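Local coordinates for methyltransferase WBDD (Escherichia coli, PDB 4AZS), which probably phosphorylates and then methylates the growing end of the O9a O antigen, and so regulates its chain length, at residues Ser436-Leu439 with Tyr440-Gln444; Leu465-Ala468 with Glu469-Arg472. One frame throughout, in Å; residues are numbered along the deposited sequence.

Contact 1: residues Ser436-Leu439 with Tyr440-Gln444; sequences SNWL and YAVWQ
Trp438 and Val442, one turn apart on helix 435-443, meet through a single branch: CG2 of Val442 lies 4.3 Å from CD1 of the Trp438 indole and approaches that ring obliquely. The same methyl sits 3.4 Å from Trp438 O. Val442 holds its CG1 anti to its backbone N (chi1 172°), which leaves CG2 beside that N and turned back toward the preceding turn. Leu439 and Trp443 run side by side, pointing the same way, and Leu439 O lies in the plane of the Trp443 indole, at its edge, 3.4 Å from Trp443 CD1. Tyr440 swings its ring away from residues 436-439, although its CB stays 3.4 Å from Ser436 O; NE2 of Gln444 stands 3.3 Å above one face of that ring, displaced toward the rim. The backbone supplies the regular spacing: Tyr440 N binds Ser436 O at 2.9 Å, and the i to i+4 bonds continue to Trp443 N, which reaches Leu439 O at 3.0 Å. Phe459 meets Trp438 edge-to-face, and Trp478 of a neighbouring subunit meets the Trp443 ring. Tyr440 faces loop 465-472, while Trp438/Val442 and Leu439/Trp443, all buried, are neighbouring i/i+4 pairs of an alpha helix packed among helices 397-410, 452-460 and 475-485.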
loop_
_atom_site.group_PDB
_atom_site.type_symbol
_atom_site.label_atom_id
_atom_site.label_comp_id
_atom_site.label_asym_id
_atom_site.label_seq_id
_atom_site.Cartn_x
_atom_site.Cartn_y
_atom_site.Cartn_z
ATOM N N SER A 436 -48.419 15.673 -55.858
ATOM C CA SER A 436 -48.129 14.384 -56.452
ATOM C C SER A 436 -48.308 14.422 -57.974
ATOM O O SER A 436 -47.561 13.784 -58.713
ATOM C CB SER A 436 -49.078 13.353 -55.857
ATOM O OG SER A 436 -50.434 13.824 -56.062
ATOM N N ASN A 437 -49.307 15.167 -58.420
ATOM C CA ASN A 437 -49.597 15.321 -59.848
ATOM C C ASN A 437 -48.477 16.070 -60.532
ATOM O O ASN A 437 -48.085 15.734 -61.627
ATOM C CB ASN A 437 -50.894 16.082 -60.016
ATOM C CG ASN A 437 -52.046 15.377 -59.382
ATOM O OD1 ASN A 437 -51.923 14.222 -58.991
ATOM N ND2 ASN A 437 -53.175 16.060 -59.264
ATOM N N TRP A 438 -47.929 17.057 -59.828
ATOM C CA TRP A 438 -46.773 17.845 -60.284
ATOM C C TRP A 438 -45.575 16.970 -60.544
ATOM O O TRP A 438 -44.990 16.972 -61.653
ATOM C CB TRP A 438 -46.469 18.884 -59.204
ATOM C CG TRP A 438 -45.181 19.615 -59.333
ATOM C CD1 TRP A 438 -44.636 20.194 -60.457
ATOM C CD2 TRP A 438 -44.252 19.931 -58.256
ATOM N NE1 TRP A 438 -43.447 20.802 -60.156
ATOM C CE2 TRP A 438 -43.168 20.684 -58.863
ATOM C CE3 TRP A 438 -44.221 19.677 -56.888
ATOM C CZ2 TRP A 438 -42.091 21.147 -58.125
ATOM C CZ3 TRP A 438 -43.127 20.143 -56.145
ATOM C CH2 TRP A 438 -42.089 20.860 -56.755
ATOM N N LEU A 439 -45.257 16.150 -59.561
ATOM C CA LEU A 439 -44.129 15.246 -59.664
ATOM C C LEU A 439 -44.362 14.210 -60.753
ATOM O O LEU A 439 -43.441 13.880 -61.508
ATOM C CB LEU A 439 -43.884 14.548 -58.312
ATOM C CG LEU A 439 -43.418 13.084 -58.310
ATOM C CD1 LEU A 439 -41.957 13.002 -58.720
ATOM C CD2 LEU A 439 -43.587 12.400 -56.943
ATOM N N TYR A 440 -45.593 13.716 -60.848
ATOM C CA TYR A 440 -45.886 12.729 -61.857
ATOM C C TYR A 440 -45.658 13.374 -63.216
ATOM O O TYR A 440 -45.114 12.745 -64.093
ATOM C CB TYR A 440 -47.302 12.146 -61.712
ATOM C CG TYR A 440 -47.640 11.141 -62.771
ATOM C CD1 TYR A 440 -48.170 11.554 -63.959
ATOM C CD2 TYR A 440 -47.414 9.772 -62.593
ATOM C CE1 TYR A 440 -48.488 10.664 -64.967
ATOM C CE2 TYR A 440 -47.711 8.866 -63.613
ATOM C CZ TYR A 440 -48.242 9.334 -64.795
ATOM O OH TYR A 440 -48.560 8.512 -65.864
ATOM N N ALA A 441 -46.042 14.637 -63.395
ATOM C CA ALA A 441 -45.868 15.262 -64.710
ATOM C C ALA A 441 -44.413 15.378 -65.027
ATOM O O ALA A 441 -44.009 15.208 -66.151
ATOM C CB ALA A 441 -46.537 16.633 -64.795
ATOM N N VAL A 442 -43.598 15.658 -64.030
ATOM C CA VAL A 442 -42.204 15.861 -64.308
ATOM C C VAL A 442 -41.613 14.559 -64.760
ATOM O O VAL A 442 -40.795 14.526 -65.704
ATOM C CB VAL A 442 -41.410 16.342 -63.091
ATOM C CG1 VAL A 442 -39.923 16.354 -63.413
ATOM C CG2 VAL A 442 -41.872 17.706 -62.651
ATOM N N TRP A 443 -42.013 13.486 -64.087
ATOM C CA TRP A 443 -41.506 12.165 -64.398
ATOM C C TRP A 443 -41.870 11.678 -65.765
ATOM O O TRP A 443 -41.176 10.855 -66.284
ATOM C CB TRP A 443 -41.900 11.134 -63.333
ATOM C CG TRP A 443 -40.847 11.053 -62.257
ATOM C CD1 TRP A 443 -40.610 11.975 -61.230
ATOM C CD2 TRP A 443 -39.808 10.027 -62.091
ATOM N NE1 TRP A 443 -39.545 11.591 -60.448
ATOM C CE2 TRP A 443 -39.020 10.428 -60.903
ATOM C CE3 TRP A 443 -39.471 8.865 -62.763
ATOM C CZ2 TRP A 443 -37.950 9.682 -60.446
ATOM C CZ3 TRP A 443 -38.391 8.119 -62.286
ATOM C CH2 TRP A 443 -37.655 8.519 -61.151
ATOM N N GLN A 444 -42.924 12.207 -66.377
ATOM C CA GLN A 444 -43.299 11.794 -67.733
ATOM C C GLN A 444 -42.491 12.532 -68.796
ATOM O O GLN A 444 -42.676 12.279 -69.968
ATOM C CB GLN A 444 -44.771 12.082 -67.995
ATOM C CG GLN A 444 -45.706 11.351 -67.059
ATOM C CD GLN A 444 -45.309 9.905 -66.915
ATOM O OE1 GLN A 444 -45.198 9.181 -67.908
ATOM N NE2 GLN A 444 -45.013 9.500 -65.697
#

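Contact 2: residues Leu465-Ala468 with Glu469-Arg472; sequences LPSA and EQQR
Gln471 folds back over the turn that precedes it, and its amide NE2 donates to Ser467 O at 3.3 Å, with an N-H...O angle of 149°. From the backbone outward, its CB rests 3.6 Å from Ala468 O, and CG then lies 3.7 Å from Ser467 O and equally far from Ala468 O. A bend at chi2 (-61°) turns the amide back along the chain, where CD passes Ser467 O and NE2 comes to its acceptor, with Pro466 CB beyond it at 4.2 Å. The carbonyl therefore takes two donors: Gln470 N binds Ser467 O at 3.1 Å, and the two N-H groups arrive from opposite faces of its plane, neither on a lone pair. Gln471 N in turn reaches Ala468 O at 2.9 Å, again from above the carbonyl plane. Across the turn, Ser467 OG lies against Glu469 CG, and the extended chain of Gln470 runs past Ser467 CB. Glu469 also packs on Ser394 of a neighbouring subunit, its carboxylate close to that of Glu448 of the same neighbouring subunit. Successive i to i+3 backbone bonds define a short 3-10 turn, and the side-chain amide adds a third bond. Because Ser467 O is gripped from both faces, by a backbone N-H and a side-chain amide, it probably helps to fix the shape of this surface turn, while the nearby carboxylates would probably disfavour each other.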
loop_
_atom_site.group_PDB
_atom_site.type_symbol
_atom_site.label_atom_id
_atom_site.label_comp_id
_atom_site.label_asym_id
_atom_site.label_seq_id
_atom_site.Cartn_x
_atom_site.Cartn_y
_atom_site.Cartn_z
ATOM N N LEU A 465 -53.015 19.805 -63.614
ATOM C CA LEU A 465 -52.367 18.649 -64.171
ATOM C C LEU A 465 -53.188 17.408 -63.874
ATOM O O LEU A 465 -53.909 17.360 -62.885
ATOM C CB LEU A 465 -50.989 18.492 -63.580
ATOM C CG LEU A 465 -49.994 19.577 -63.939
ATOM C CD1 LEU A 465 -48.731 19.332 -63.149
ATOM C CD2 LEU A 465 -49.720 19.590 -65.430
ATOM N N PRO A 466 -53.052 16.385 -64.704
ATOM C CA PRO A 466 -53.852 15.163 -64.458
ATOM C C PRO A 466 -53.518 14.459 -63.123
ATOM O O PRO A 466 -52.412 14.590 -62.562
ATOM C CB PRO A 466 -53.496 14.252 -65.659
ATOM C CG PRO A 466 -52.888 15.160 -66.688
ATOM C CD PRO A 466 -52.220 16.282 -65.907
ATOM N N SER A 467 -54.488 13.738 -62.619
ATOM C CA SER A 467 -54.359 13.084 -61.335
ATOM C C SER A 467 -53.452 11.835 -61.383
ATOM O O SER A 467 -53.803 10.838 -62.043
ATOM C CB SER A 467 -55.733 12.708 -60.836
ATOM O OG SER A 467 -55.579 11.885 -59.684
ATOM N N ALA A 468 -52.308 11.883 -60.695
ATOM C CA ALA A 468 -51.382 10.728 -60.654
ATOM C C ALA A 468 -52.025 9.424 -60.171
ATOM O O ALA A 468 -51.741 8.358 -60.678
ATOM C CB ALA A 468 -50.176 11.036 -59.790
ATOM N N GLU A 469 -52.923 9.492 -59.219
ATOM C CA GLU A 469 -53.464 8.277 -58.676
ATOM C C GLU A 469 -54.364 7.527 -59.671
ATOM O O GLU A 469 -54.724 6.362 -59.445
ATOM C CB GLU A 469 -54.194 8.608 -57.390
ATOM C CG GLU A 469 -55.390 9.514 -57.583
ATOM C CD GLU A 469 -56.394 9.451 -56.429
ATOM O OE1 GLU A 469 -55.965 9.506 -55.255
ATOM O OE2 GLU A 469 -57.614 9.372 -56.711
ATOM N N GLN A 470 -54.726 8.193 -60.776
ATOM C CA GLN A 470 -55.570 7.601 -61.789
ATOM C C GLN A 470 -54.715 6.869 -62.826
ATOM O O GLN A 470 -55.238 6.268 -63.790
ATOM C CB GLN A 470 -56.409 8.692 -62.493
ATOM C CG GLN A 470 -57.562 9.297 -61.682
ATOM C CD GLN A 470 -58.312 10.363 -62.533
ATOM O OE1 GLN A 470 -57.920 10.661 -63.668
ATOM N NE2 GLN A 470 -59.341 10.945 -61.984
ATOM N N GLN A 471 -53.403 6.974 -62.666
ATOM C CA GLN A 471 -52.481 6.378 -63.620
ATOM C C GLN A 471 -51.813 5.194 -62.956
ATOM O O GLN A 471 -51.859 5.051 -61.717
ATOM C CB GLN A 471 -51.406 7.377 -64.117
ATOM C CG GLN A 471 -51.797 8.851 -64.380
ATOM C CD GLN A 471 -52.859 9.092 -65.447
ATOM O OE1 GLN A 471 -52.931 8.392 -66.460
ATOM N NE2 GLN A 471 -53.691 10.129 -65.224
ATOM N N ARG A 472 -51.187 4.350 -63.767
ATOM C CA ARG A 472 -50.411 3.218 -63.241
ATOM C C ARG A 472 -49.258 3.736 -62.364
ATOM O O ARG A 472 -48.956 3.129 -61.320
ATOM C CB ARG A 472 -49.932 2.222 -64.329
ATOM C CG ARG A 472 -50.065 2.658 -65.786
ATOM C CD ARG A 472 -50.096 1.473 -66.751
ATOM N NE ARG A 472 -49.872 1.885 -68.150
ATOM C CZ ARG A 472 -50.818 2.224 -69.034
ATOM N NH1 ARG A 472 -52.100 2.216 -68.710
ATOM N NH2 ARG A 472 -50.477 2.578 -70.269
#

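From the N terminus, contact 1 comes first, on helix 435-443, and closes only the local i to i+4 turns of that helix. The chain then passes through helix 452-460 before contact 2 closes a tight turn in the loop leading to helix 475-485. The two are in series, neither nesting nor crossing, yet their centres lie 9 Å apart. Asn437 OD1 accepts a probable hydrogen bond from Ala468 N at 2.9 Å, and Tyr440 OH packs on Gln471 CB at 3.5 Å. Through these pairs the surface turn 465-472 is held against the flank of helix 435-443, within the helical C-terminal part of the modelled chain.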